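Local coordinates for protein beta-fructofuranosidase (Arthrobacter, PDB 3WPU) that is a beta-fructofuranosidase of the levansucrase/invertase family, with the five-bladed beta-propeller fold of that family, at residues Asp76-Val90 / Trp163-Leu177. Numbering follows the deposited sequence.
Sequences DTWPLTDEDANQYSV and WSGSARVSKNGEIKL. With GOL (glycerol), chain C.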
ATOM      1  N   ASP A  76      -6.746  -5.252   1.186  1.00  9.89           N
ATOM      2  CA  ASP A  76      -5.440  -4.846   0.630  1.00  9.86           C
ATOM      3  C   ASP A  76      -5.042  -5.742  -0.548  1.00  9.78           C
ATOM      4  O   ASP A  76      -5.036  -6.960  -0.424  1.00  9.45           O
ATOM      5  CB  ASP A  76      -4.302  -4.947   1.625  1.00 10.14           C
ATOM      6  CG  ASP A  76      -4.539  -4.228   2.927  1.00 11.25           C
ATOM      7  OD1 ASP A  76      -5.619  -3.687   3.193  1.00 10.96           O
ATOM      8  OD2 ASP A  76      -3.586  -4.240   3.719  1.00 12.65           O
ATOM      9  N   THR A  77      -4.693  -5.121  -1.671  1.00  9.44           N
ATOM     10  CA  THR A  77      -4.397  -5.821  -2.896  1.00  9.59           C
ATOM     11  C   THR A  77      -3.083  -5.279  -3.451  1.00  9.51           C
ATOM     12  O   THR A  77      -2.784  -4.078  -3.327  1.00  9.90           O
ATOM     13  CB  THR A  77      -5.549  -5.666  -3.883  1.00 10.48           C
ATOM     14  OG1 THR A  77      -6.712  -6.298  -3.292  1.00  9.86           O
ATOM     15  CG2 THR A  77      -5.231  -6.260  -5.235  1.00 10.44           C
ATOM     16  N   TRP A  78      -2.333  -6.166  -4.081  1.00 10.11           N
ATOM     17  CA  TRP A  78      -1.112  -5.772  -4.797  1.00  9.98           C
ATOM     18  C   TRP A  78      -0.885  -6.526  -6.101  1.00 10.49           C
ATOM     19  O   TRP A  78      -1.241  -7.703  -6.240  1.00 10.02           O
ATOM     20  CB  TRP A  78       0.125  -5.870  -3.918  1.00 10.27           C
ATOM     21  CG  TRP A  78       0.401  -7.209  -3.278  1.00 10.32           C
ATOM     22  CD1 TRP A  78       1.263  -8.168  -3.718  1.00 10.27           C
ATOM     23  CD2 TRP A  78      -0.147  -7.692  -2.052  1.00 10.42           C
ATOM     24  NE1 TRP A  78       1.289  -9.230  -2.834  1.00 10.36           N
ATOM     25  CE2 TRP A  78       0.407  -8.965  -1.812  1.00 10.44           C
ATOM     26  CE3 TRP A  78      -1.096  -7.183  -1.146  1.00 10.31           C
ATOM     27  CZ2 TRP A  78       0.062  -9.735  -0.688  1.00 10.82           C
ATOM     28  CZ3 TRP A  78      -1.414  -7.930  -0.033  1.00 10.81           C
ATOM     29  CH2 TRP A  78      -0.866  -9.218   0.168  1.00 10.60           C
ATOM     30  N   PRO A  79      -0.240  -5.842  -7.068  1.00 10.64           N
ATOM     31  CA  PRO A  79       0.091  -6.459  -8.353  1.00 11.09           C
ATOM     32  C   PRO A  79       1.398  -7.258  -8.276  1.00 11.66           C
ATOM     33  O   PRO A  79       2.062  -7.260  -7.259  1.00 11.23           O
ATOM     34  CB  PRO A  79       0.275  -5.239  -9.268  1.00 11.04           C
ATOM     35  CG  PRO A  79       0.850  -4.214  -8.363  1.00 11.21           C
ATOM     36  CD  PRO A  79       0.174  -4.430  -7.022  1.00 11.08           C
ATOM     37  N   LEU A  80       1.729  -7.931  -9.361  1.00 12.17           N
ATOM     38  CA  LEU A  80       3.024  -8.550  -9.525  1.00 13.00           C
ATOM     39  C   LEU A  80       3.965  -7.485 -10.091  1.00 12.09           C
ATOM     40  O   LEU A  80       3.635  -6.838 -11.100  1.00 11.81           O
ATOM     41  CB  LEU A  80       2.876  -9.700 -10.500  1.00 15.15           C
ATOM     42  CG  LEU A  80       3.953 -10.731 -10.620  1.00 17.76           C
ATOM     43  CD1 LEU A  80       4.418 -11.171  -9.230  1.00 19.03           C
ATOM     44  CD2 LEU A  80       3.356 -11.897 -11.420  1.00 18.35           C
ATOM     45  N   THR A  81       5.124  -7.297  -9.458  1.00 11.72           N
ATOM     46  CA  THR A  81       6.001  -6.202  -9.808  1.00 11.60           C
ATOM     47  C   THR A  81       7.417  -6.640 -10.061  1.00 11.28           C
ATOM     48  O   THR A  81       7.819  -7.719  -9.662  1.00 11.02           O
ATOM     49  CB  THR A  81       6.023  -5.127  -8.705  1.00 11.80           C
ATOM     50  OG1 THR A  81       6.363  -5.712  -7.435  1.00 11.63           O
ATOM     51  CG2 THR A  81       4.653  -4.477  -8.582  1.00 11.91           C
ATOM     52  N   ASP A  82       8.152  -5.757 -10.714  1.00 11.21           N
ATOM     53  CA  ASP A  82       9.610  -5.880 -10.781  1.00 11.51           C
ATOM     54  C   ASP A  82      10.270  -4.871  -9.851  1.00 11.82           C
ATOM     55  O   ASP A  82       9.623  -4.257  -9.009  1.00 11.71           O
ATOM     56  CB  ASP A  82      10.078  -5.780 -12.237  1.00 11.91           C
ATOM     57  CG  ASP A  82       9.829  -4.417 -12.858  1.00 11.96           C
ATOM     58  OD1 ASP A  82       9.564  -3.444 -12.121  1.00 11.02           O
ATOM     59  OD2 ASP A  82       9.927  -4.297 -14.116  1.00 13.00           O
ATOM     60  N   GLU A  83      11.582  -4.695  -9.984  1.00 12.37           N
ATOM     61  CA  GLU A  83      12.314  -3.824  -9.078  1.00 13.23           C
ATOM     62  C   GLU A  83      12.034  -2.335  -9.275  1.00 12.87           C
ATOM     63  O   GLU A  83      12.437  -1.514  -8.452  1.00 12.37           O
ATOM     64  CB  GLU A  83      13.814  -4.093  -9.202  1.00 15.07           C
ATOM     65  CG  GLU A  83      14.445  -3.561 -10.473  1.00 16.96           C
ATOM     66  CD  GLU A  83      14.328  -4.480 -11.682  1.00 20.01           C
ATOM     67  OE1 GLU A  83      13.499  -5.419 -11.690  1.00 21.19           O
ATOM     68  OE2 GLU A  83      15.086  -4.244 -12.647  1.00 22.52           O
ATOM     69  N   ASP A  84      11.355  -2.003 -10.379  1.00 12.50           N
ATOM     70  CA  ASP A  84      10.991  -0.629 -10.728  1.00 12.64           C
ATOM     71  C   ASP A  84       9.509  -0.386 -10.506  1.00 11.96           C
ATOM     72  O   ASP A  84       8.985   0.659 -10.899  1.00 12.64           O
ATOM     73  CB  ASP A  84      11.250  -0.367 -12.197  1.00 13.92           C
ATOM     74  CG  ASP A  84      12.712  -0.436 -12.570  1.00 16.10           C
ATOM     75  OD1 ASP A  84      13.575  -0.328 -11.686  1.00 16.98           O
ATOM     76  OD2 ASP A  84      12.973  -0.598 -13.787  1.00 18.84           O
ATOM     77  N   ALA A  85       8.860  -1.380  -9.915  1.00 10.82           N
ATOM     78  CA  ALA A  85       7.398  -1.359  -9.615  1.00 10.70           C
ATOM     79  C   ALA A  85       6.505  -1.376 -10.867  1.00 11.30           C
ATOM     80  O   ALA A  85       5.286  -1.144 -10.796  1.00 11.03           O
ATOM     81  CB  ALA A  85       7.046  -0.210  -8.667  1.00 10.85           C
ATOM     82  N   ASN A  86       7.070  -1.745 -12.018  1.00 11.11           N
ATOM     83  CA  ASN A  86       6.242  -2.059 -13.165  1.00 11.88           C
ATOM     84  C   ASN A  86       5.364  -3.239 -12.796  1.00 11.63           C
ATOM     85  O   ASN A  86       5.771  -4.076 -11.973  1.00 11.35           O
ATOM     86  CB  ASN A  86       7.089  -2.448 -14.367  1.00 12.72           C
ATOM     87  CG  ASN A  86       7.903  -1.305 -14.884  1.00 13.86           C
ATOM     88  OD1 ASN A  86       7.371  -0.239 -15.147  1.00 14.98           O
ATOM     89  ND2 ASN A  86       9.222  -1.516 -15.025  1.00 14.75           N
ATOM     90  N   GLN A  87       4.163  -3.263 -13.368  1.00 11.54           N
ATOM     91  CA  GLN A  87       3.151  -4.260 -13.070  1.00 11.63           C
ATOM     92  C   GLN A  87       3.007  -5.256 -14.214  1.00 12.18           C
ATOM     93  O   GLN A  87       2.967  -4.871 -15.391  1.00 11.71           O
ATOM     94  CB  GLN A  87       1.821  -3.572 -12.727  1.00 11.55           C
ATOM     95  CG  GLN A  87       2.019  -2.605 -11.564  1.00 11.66           C
ATOM     96  CD  GLN A  87       0.790  -1.896 -11.044  1.00 11.31           C
ATOM     97  OE1 GLN A  87       0.869  -1.208 -10.007  1.00 11.72           O
ATOM     98  NE2 GLN A  87      -0.336  -2.066 -11.703  1.00 11.50           N
ATOM     99  N   TYR A  88       2.922  -6.540 -13.854  1.00 13.24           N
ATOM    100  CA  TYR A  88       3.053  -7.629 -14.813  1.00 13.75           C
ATOM    101  C   TYR A  88       1.851  -8.538 -15.067  1.00 14.04           C
ATOM    102  O   TYR A  88       1.103  -8.907 -14.155  1.00 15.69           O
ATOM    103  CB  TYR A  88       4.199  -8.525 -14.389  1.00 13.98           C
ATOM    104  CG  TYR A  88       5.544  -7.955 -14.722  1.00 14.16           C
ATOM    105  CD1 TYR A  88       6.079  -6.922 -13.969  1.00 14.18           C
ATOM    106  CD2 TYR A  88       6.283  -8.450 -15.791  1.00 14.84           C
ATOM    107  CE1 TYR A  88       7.304  -6.380 -14.273  1.00 14.63           C
ATOM    108  CE2 TYR A  88       7.520  -7.910 -16.108  1.00 14.52           C
ATOM    109  CZ  TYR A  88       8.018  -6.861 -15.352  1.00 14.94           C
ATOM    110  OH  TYR A  88       9.254  -6.317 -15.626  1.00 15.88           O
ATOM    111  N   SER A  89       1.718  -8.922 -16.339  1.00 13.28           N
ATOM    112  CA  SER A  89       0.962 -10.098 -16.736  1.00 13.48           C
ATOM    113  C   SER A  89       1.981 -11.199 -16.988  1.00 13.68           C
ATOM    114  O   SER A  89       3.147 -10.903 -17.279  1.00 12.31           O
ATOM    115  CB  SER A  89       0.122  -9.813 -17.991  1.00 13.61           C
ATOM    116  OG  SER A  89       0.961  -9.565 -19.101  1.00 13.51           O
ATOM    117  N   VAL A  90       1.548 -12.454 -16.882  1.00 13.82           N
ATOM    118  CA  VAL A  90       2.391 -13.623 -17.186  1.00 14.63           C
ATOM    119  C   VAL A  90       1.642 -14.504 -18.182  1.00 15.54           C
ATOM    120  O   VAL A  90       0.496 -14.912 -17.950  1.00 13.71           O
ATOM    121  CB  VAL A  90       2.765 -14.452 -15.929  1.00 14.62           C
ATOM    122  CG1 VAL A  90       3.715 -15.590 -16.305  1.00 14.90           C
ATOM    123  CG2 VAL A  90       3.419 -13.574 -14.864  1.00 14.60           C
ATOM    124  N   TRP A 163      -0.949 -11.116   6.401  1.00 10.06           N
ATOM    125  CA  TRP A 163      -1.246  -9.705   6.175  1.00 10.31           C
ATOM    126  C   TRP A 163      -0.421  -9.182   4.969  1.00 10.34           C
ATOM    127  O   TRP A 163       0.306  -9.967   4.350  1.00 10.53           O
ATOM    128  CB  TRP A 163      -1.023  -8.949   7.489  1.00 10.21           C
ATOM    129  CG  TRP A 163      -2.150  -9.073   8.510  1.00 10.00           C
ATOM    130  CD1 TRP A 163      -3.304  -9.796   8.404  1.00 10.17           C
ATOM    131  CD2 TRP A 163      -2.177  -8.446   9.786  1.00  9.98           C
ATOM    132  NE1 TRP A 163      -4.071  -9.627   9.547  1.00 10.09           N
ATOM    133  CE2 TRP A 163      -3.400  -8.801  10.411  1.00  9.97           C
ATOM    134  CE3 TRP A 163      -1.312  -7.581  10.449  1.00 10.39           C
ATOM    135  CZ2 TRP A 163      -3.743  -8.338  11.694  1.00 10.39           C
ATOM    136  CZ3 TRP A 163      -1.666  -7.104  11.730  1.00 10.64           C
ATOM    137  CH2 TRP A 163      -2.877  -7.485  12.327  1.00 10.72           C
ATOM    138  N   SER A 164      -0.501  -7.874   4.667  1.00 10.22           N
ATOM    139  CA  SER A 164      -0.112  -7.292   3.378  0.50 10.31           C
ATOM    140  C   SER A 164       1.379  -7.358   3.121  1.00  9.86           C
ATOM    141  O   SER A 164       2.171  -7.444   4.032  1.00 10.09           O
ATOM    142  CB  SER A 164      -0.537  -5.809   3.282  0.50 10.79           C
ATOM    143  OG  SER A 164      -0.513  -5.350   1.936  0.50 11.29           O
ATOM    144  N   GLY A 165       1.713  -7.292   1.852  1.00  9.42           N
ATOM    145  CA  GLY A 165       3.097  -7.162   1.423  1.00  9.87           C
ATOM    146  C   GLY A 165       3.134  -6.748  -0.029  1.00 10.37           C
ATOM    147  O   GLY A 165       2.533  -5.733  -0.420  1.00 10.47           O
ATOM    148  N   SER A 166       3.887  -7.507  -0.827  1.00 10.19           N
ATOM    149  CA  SER A 166       4.159  -7.213  -2.229  1.00 10.43           C
ATOM    150  C   SER A 166       4.636  -8.513  -2.893  1.00 10.50           C
ATOM    151  O   SER A 166       4.869  -9.520  -2.201  1.00 10.43           O
ATOM    152  CB  SER A 166       5.241  -6.134  -2.358  1.00 10.69           C
ATOM    153  OG  SER A 166       6.350  -6.475  -1.552  1.00 10.64           O
ATOM    154  N   ALA A 167       4.813  -8.509  -4.216  1.00 10.64           N
ATOM    155  CA  ALA A 167       5.168  -9.737  -4.933  1.00 10.75           C
ATOM    156  C   ALA A 167       6.035  -9.414  -6.134  1.00 11.50           C
ATOM    157  O   ALA A 167       5.640  -8.624  -6.985  1.00 11.28           O
ATOM    158  CB  ALA A 167       3.922 -10.488  -5.366  1.00 10.69           C
ATOM    159  N   ARG A 168       7.246  -9.961  -6.136  1.00 11.88           N
ATOM    160  CA  ARG A 168       8.218  -9.715  -7.184  1.00 12.72           C
ATOM    161  C   ARG A 168       8.259 -10.884  -8.158  1.00 13.37           C
ATOM    162  O   ARG A 168       8.331 -12.048  -7.732  1.00 13.92           O
ATOM    163  CB  ARG A 168       9.593  -9.507  -6.548  1.00 13.12           C
ATOM    164  CG  ARG A 168       9.700  -8.233  -5.725  1.00 13.58           C
ATOM    165  CD  ARG A 168       9.878  -7.024  -6.625  1.00 14.35           C
ATOM    166  NE  ARG A 168      11.121  -7.184  -7.376  1.00 14.41           N
ATOM    167  CZ  ARG A 168      12.331  -6.826  -6.954  1.00 15.83           C
ATOM    168  NH1 ARG A 168      12.514  -6.181  -5.803  1.00 16.04           N
ATOM    169  NH2 ARG A 168      13.379  -7.102  -7.732  1.00 16.15           N
ATOM    170  N   VAL A 169       8.206 -10.596  -9.454  1.00 13.78           N
ATOM    171  CA  VAL A 169       8.181 -11.661 -10.460  1.00 15.23           C
ATOM    172  C   VAL A 169       9.556 -11.781 -11.086  1.00 16.59           C
ATOM    173  O   VAL A 169      10.252 -10.802 -11.190  1.00 17.93           O
ATOM    174  CB  VAL A 169       7.092 -11.416 -11.527  1.00 16.86           C
ATOM    175  CG1 VAL A 169       7.339 -10.153 -12.331  1.00 17.39           C
ATOM    176  CG2 VAL A 169       6.884 -12.640 -12.413  1.00 17.26           C
ATOM    177  N   SER A 170       9.938 -12.994 -11.462  1.00 17.51           N
ATOM    178  CA  SER A 170      11.204 -13.267 -12.122  1.00 19.70           C
ATOM    179  C   SER A 170      10.890 -13.654 -13.554  1.00 20.06           C
ATOM    180  O   SER A 170       9.754 -14.001 -13.867  1.00 19.65           O
ATOM    181  CB  SER A 170      11.918 -14.432 -11.435  1.00 20.61           C
ATOM    182  OG  SER A 170      12.225 -14.132 -10.083  1.00 23.42           O
ATOM    183  N   LYS A 171      11.914 -13.649 -14.403  1.00 21.53           N
ATOM    184  CA  LYS A 171      11.748 -13.955 -15.828  1.00 24.06           C
ATOM    185  C   LYS A 171      11.274 -15.376 -16.103  1.00 24.48           C
ATOM    186  O   LYS A 171      10.710 -15.624 -17.154  1.00 25.26           O
ATOM    187  CB  LYS A 171      13.058 -13.707 -16.594  1.00 25.89           C
ATOM    188  CG  LYS A 171      13.333 -12.239 -16.854  1.00 29.06           C
ATOM    189  CD  LYS A 171      14.711 -12.026 -17.474  1.00 32.53           C
ATOM    190  CE  LYS A 171      14.963 -10.547 -17.730  1.00 35.13           C
ATOM    191  NZ  LYS A 171      16.311 -10.270 -18.313  1.00 36.09           N
ATOM    192  N   ASN A 172      11.519 -16.295 -15.170  1.00 25.71           N
ATOM    193  CA  ASN A 172      11.056 -17.689 -15.289  1.00 26.96           C
ATOM    194  C   ASN A 172       9.630 -17.926 -14.764  1.00 25.69           C
ATOM    195  O   ASN A 172       9.179 -19.066 -14.695  1.00 27.10           O
ATOM    196  CB  ASN A 172      12.035 -18.623 -14.565  1.00 30.97           C
ATOM    197  CG  ASN A 172      12.278 -18.216 -13.116  1.00 35.13           C
ATOM    198  OD1 ASN A 172      11.392 -17.685 -12.456  1.00 33.92           O
ATOM    199  ND2 ASN A 172      13.497 -18.440 -12.629  1.00 39.53           N
ATOM    200  N   GLY A 173       8.924 -16.862 -14.390  1.00 23.27           N
ATOM    201  CA  GLY A 173       7.565 -16.993 -13.856  1.00 21.39           C
ATOM    202  C   GLY A 173       7.526 -17.238 -12.351  1.00 19.97           C
ATOM    203  O   GLY A 173       6.453 -17.431 -11.779  1.00 17.94           O
ATOM    204  N   GLU A 174       8.688 -17.228 -11.710  1.00 19.12           N
ATOM    205  CA  GLU A 174       8.742 -17.382 -10.259  1.00 18.95           C
ATOM    206  C   GLU A 174       8.251 -16.095  -9.618  1.00 17.00           C
ATOM    207  O   GLU A 174       8.480 -14.988 -10.138  1.00 15.42           O
ATOM    208  CB  GLU A 174      10.173 -17.661  -9.808  1.00 21.97           C
ATOM    209  CG  GLU A 174      10.430 -17.626  -8.311  1.00 25.94           C
ATOM    210  CD  GLU A 174      11.920 -17.577  -8.026  1.00 29.60           C
ATOM    211  OE1 GLU A 174      12.599 -18.544  -8.441  1.00 30.99           O
ATOM    212  OE2 GLU A 174      12.393 -16.566  -7.441  1.00 30.88           O
ATOM    213  N   ILE A 175       7.606 -16.261  -8.470  1.00 13.88           N
ATOM    214  CA  ILE A 175       7.120 -15.159  -7.678  1.00 12.78           C
ATOM    215  C   ILE A 175       7.724 -15.223  -6.279  1.00 12.50           C
ATOM    216  O   ILE A 175       7.607 -16.254  -5.588  1.00 12.66           O
ATOM    217  CB  ILE A 175       5.588 -15.218  -7.570  1.00 12.61           C
ATOM    218  CG1 ILE A 175       4.935 -15.069  -8.968  1.00 13.18           C
ATOM    219  CG2 ILE A 175       5.087 -14.142  -6.617  1.00 13.10           C
ATOM    220  CD1 ILE A 175       3.434 -15.283  -8.956  1.00 14.13           C
ATOM    221  N   LYS A 176       8.349 -14.126  -5.853  1.00 11.61           N
ATOM    222  CA  LYS A 176       8.744 -13.960  -4.463  1.00 11.46           C
ATOM    223  C   LYS A 176       7.668 -13.132  -3.771  1.00 10.58           C
ATOM    224  O   LYS A 176       7.536 -11.914  -4.015  1.00 10.23           O
ATOM    225  CB  LYS A 176      10.094 -13.280  -4.341  1.00 12.69           C
ATOM    226  CG  LYS A 176      11.265 -14.085  -4.836  1.00 14.46           C
ATOM    227  CD  LYS A 176      12.535 -13.283  -4.608  1.00 16.82           C
ATOM    228  CE  LYS A 176      13.813 -14.033  -4.934  1.00 19.40           C
ATOM    229  NZ  LYS A 176      14.015 -13.986  -6.391  1.00 20.46           N
ATOM    230  N   LEU A 177       6.867 -13.802  -2.959  1.00 10.15           N
ATOM    231  CA  LEU A 177       5.806 -13.167  -2.218  1.00 10.07           C
ATOM    232  C   LEU A 177       6.320 -12.696  -0.840  1.00  9.25           C
ATOM    233  O   LEU A 177       6.656 -13.489   0.034  1.00  9.60           O
ATOM    234  CB  LEU A 177       4.635 -14.126  -2.092  1.00 10.14           C
ATOM    235  CG  LEU A 177       3.409 -13.650  -1.308  1.00 10.96           C
ATOM    236  CD1 LEU A 177       2.854 -12.361  -1.887  1.00 11.22           C
ATOM    237  CD2 LEU A 177       2.358 -14.743  -1.289  1.00 11.84           C
TER
HETATM  238  C1  GOL C1001      -4.797  -5.976   8.440  1.00 17.99           C
HETATM  239  O1  GOL C1001      -6.123  -6.422   8.106  1.00 17.23           O
HETATM  240  C2  GOL C1001      -3.970  -5.887   7.149  1.00 17.84           C
HETATM  241  O2  GOL C1001      -4.643  -4.968   6.266  1.00 20.75           O
HETATM  242  C3  GOL C1001      -2.529  -5.447   7.439  1.00 17.57           C
HETATM  243  O3  GOL C1001      -1.619  -5.651   6.339  1.00 15.18           O
HETATM  244  O   HOH W   1       4.121  -6.251  -5.709  1.00 14.33           O
HETATM  245  O   HOH W   2      13.759  -7.795 -10.662  1.00 33.18           O
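Leu80 and Val169 meet at about a right angle where two strands draw together, with Leu80 CG only 3.3 Å from Val169 CB, tighter than usual carbon contact. On Val169 the branches divide the work: CG1, set between backbone N and carbonyl carbon (chi1 63°), lies over one face of the Tyr88 ring in a CH-pi contact, 3.9 Å from its centroid, while CG2 packs on Leu80 CD2. Beside this packing the backbones join in parallel, Thr81 N giving a hydrogen bond to Ala167 O (2.9 Å) and Val169 N one to Thr81 O (2.9 Å). Strands 72-81 and 159-169 are parallel neighbours in a mixed sheet of the five-bladed beta-propeller known for the levansucrase/invertase family, and strand 174-184 returns antiparallel beyond the second. Toward Trp78 the backbones diverge and the buried indole fills the widening gap, one face on the Gly165-Ser166 backbone, with Leu177 CD1 in plane at its edge, 3.6 Å from NE1; a water bridges Pro79 O, Thr81 OG1 and Ala167 N. Looser is the partly exposed polar margin, where the Arg168 guanidinium lies flat over Glu83 CA and a water, 2.6 Å from Glu83 OE1, links that oxygen to Arg168 NH2; Thr249 is the arginine's stronger partner.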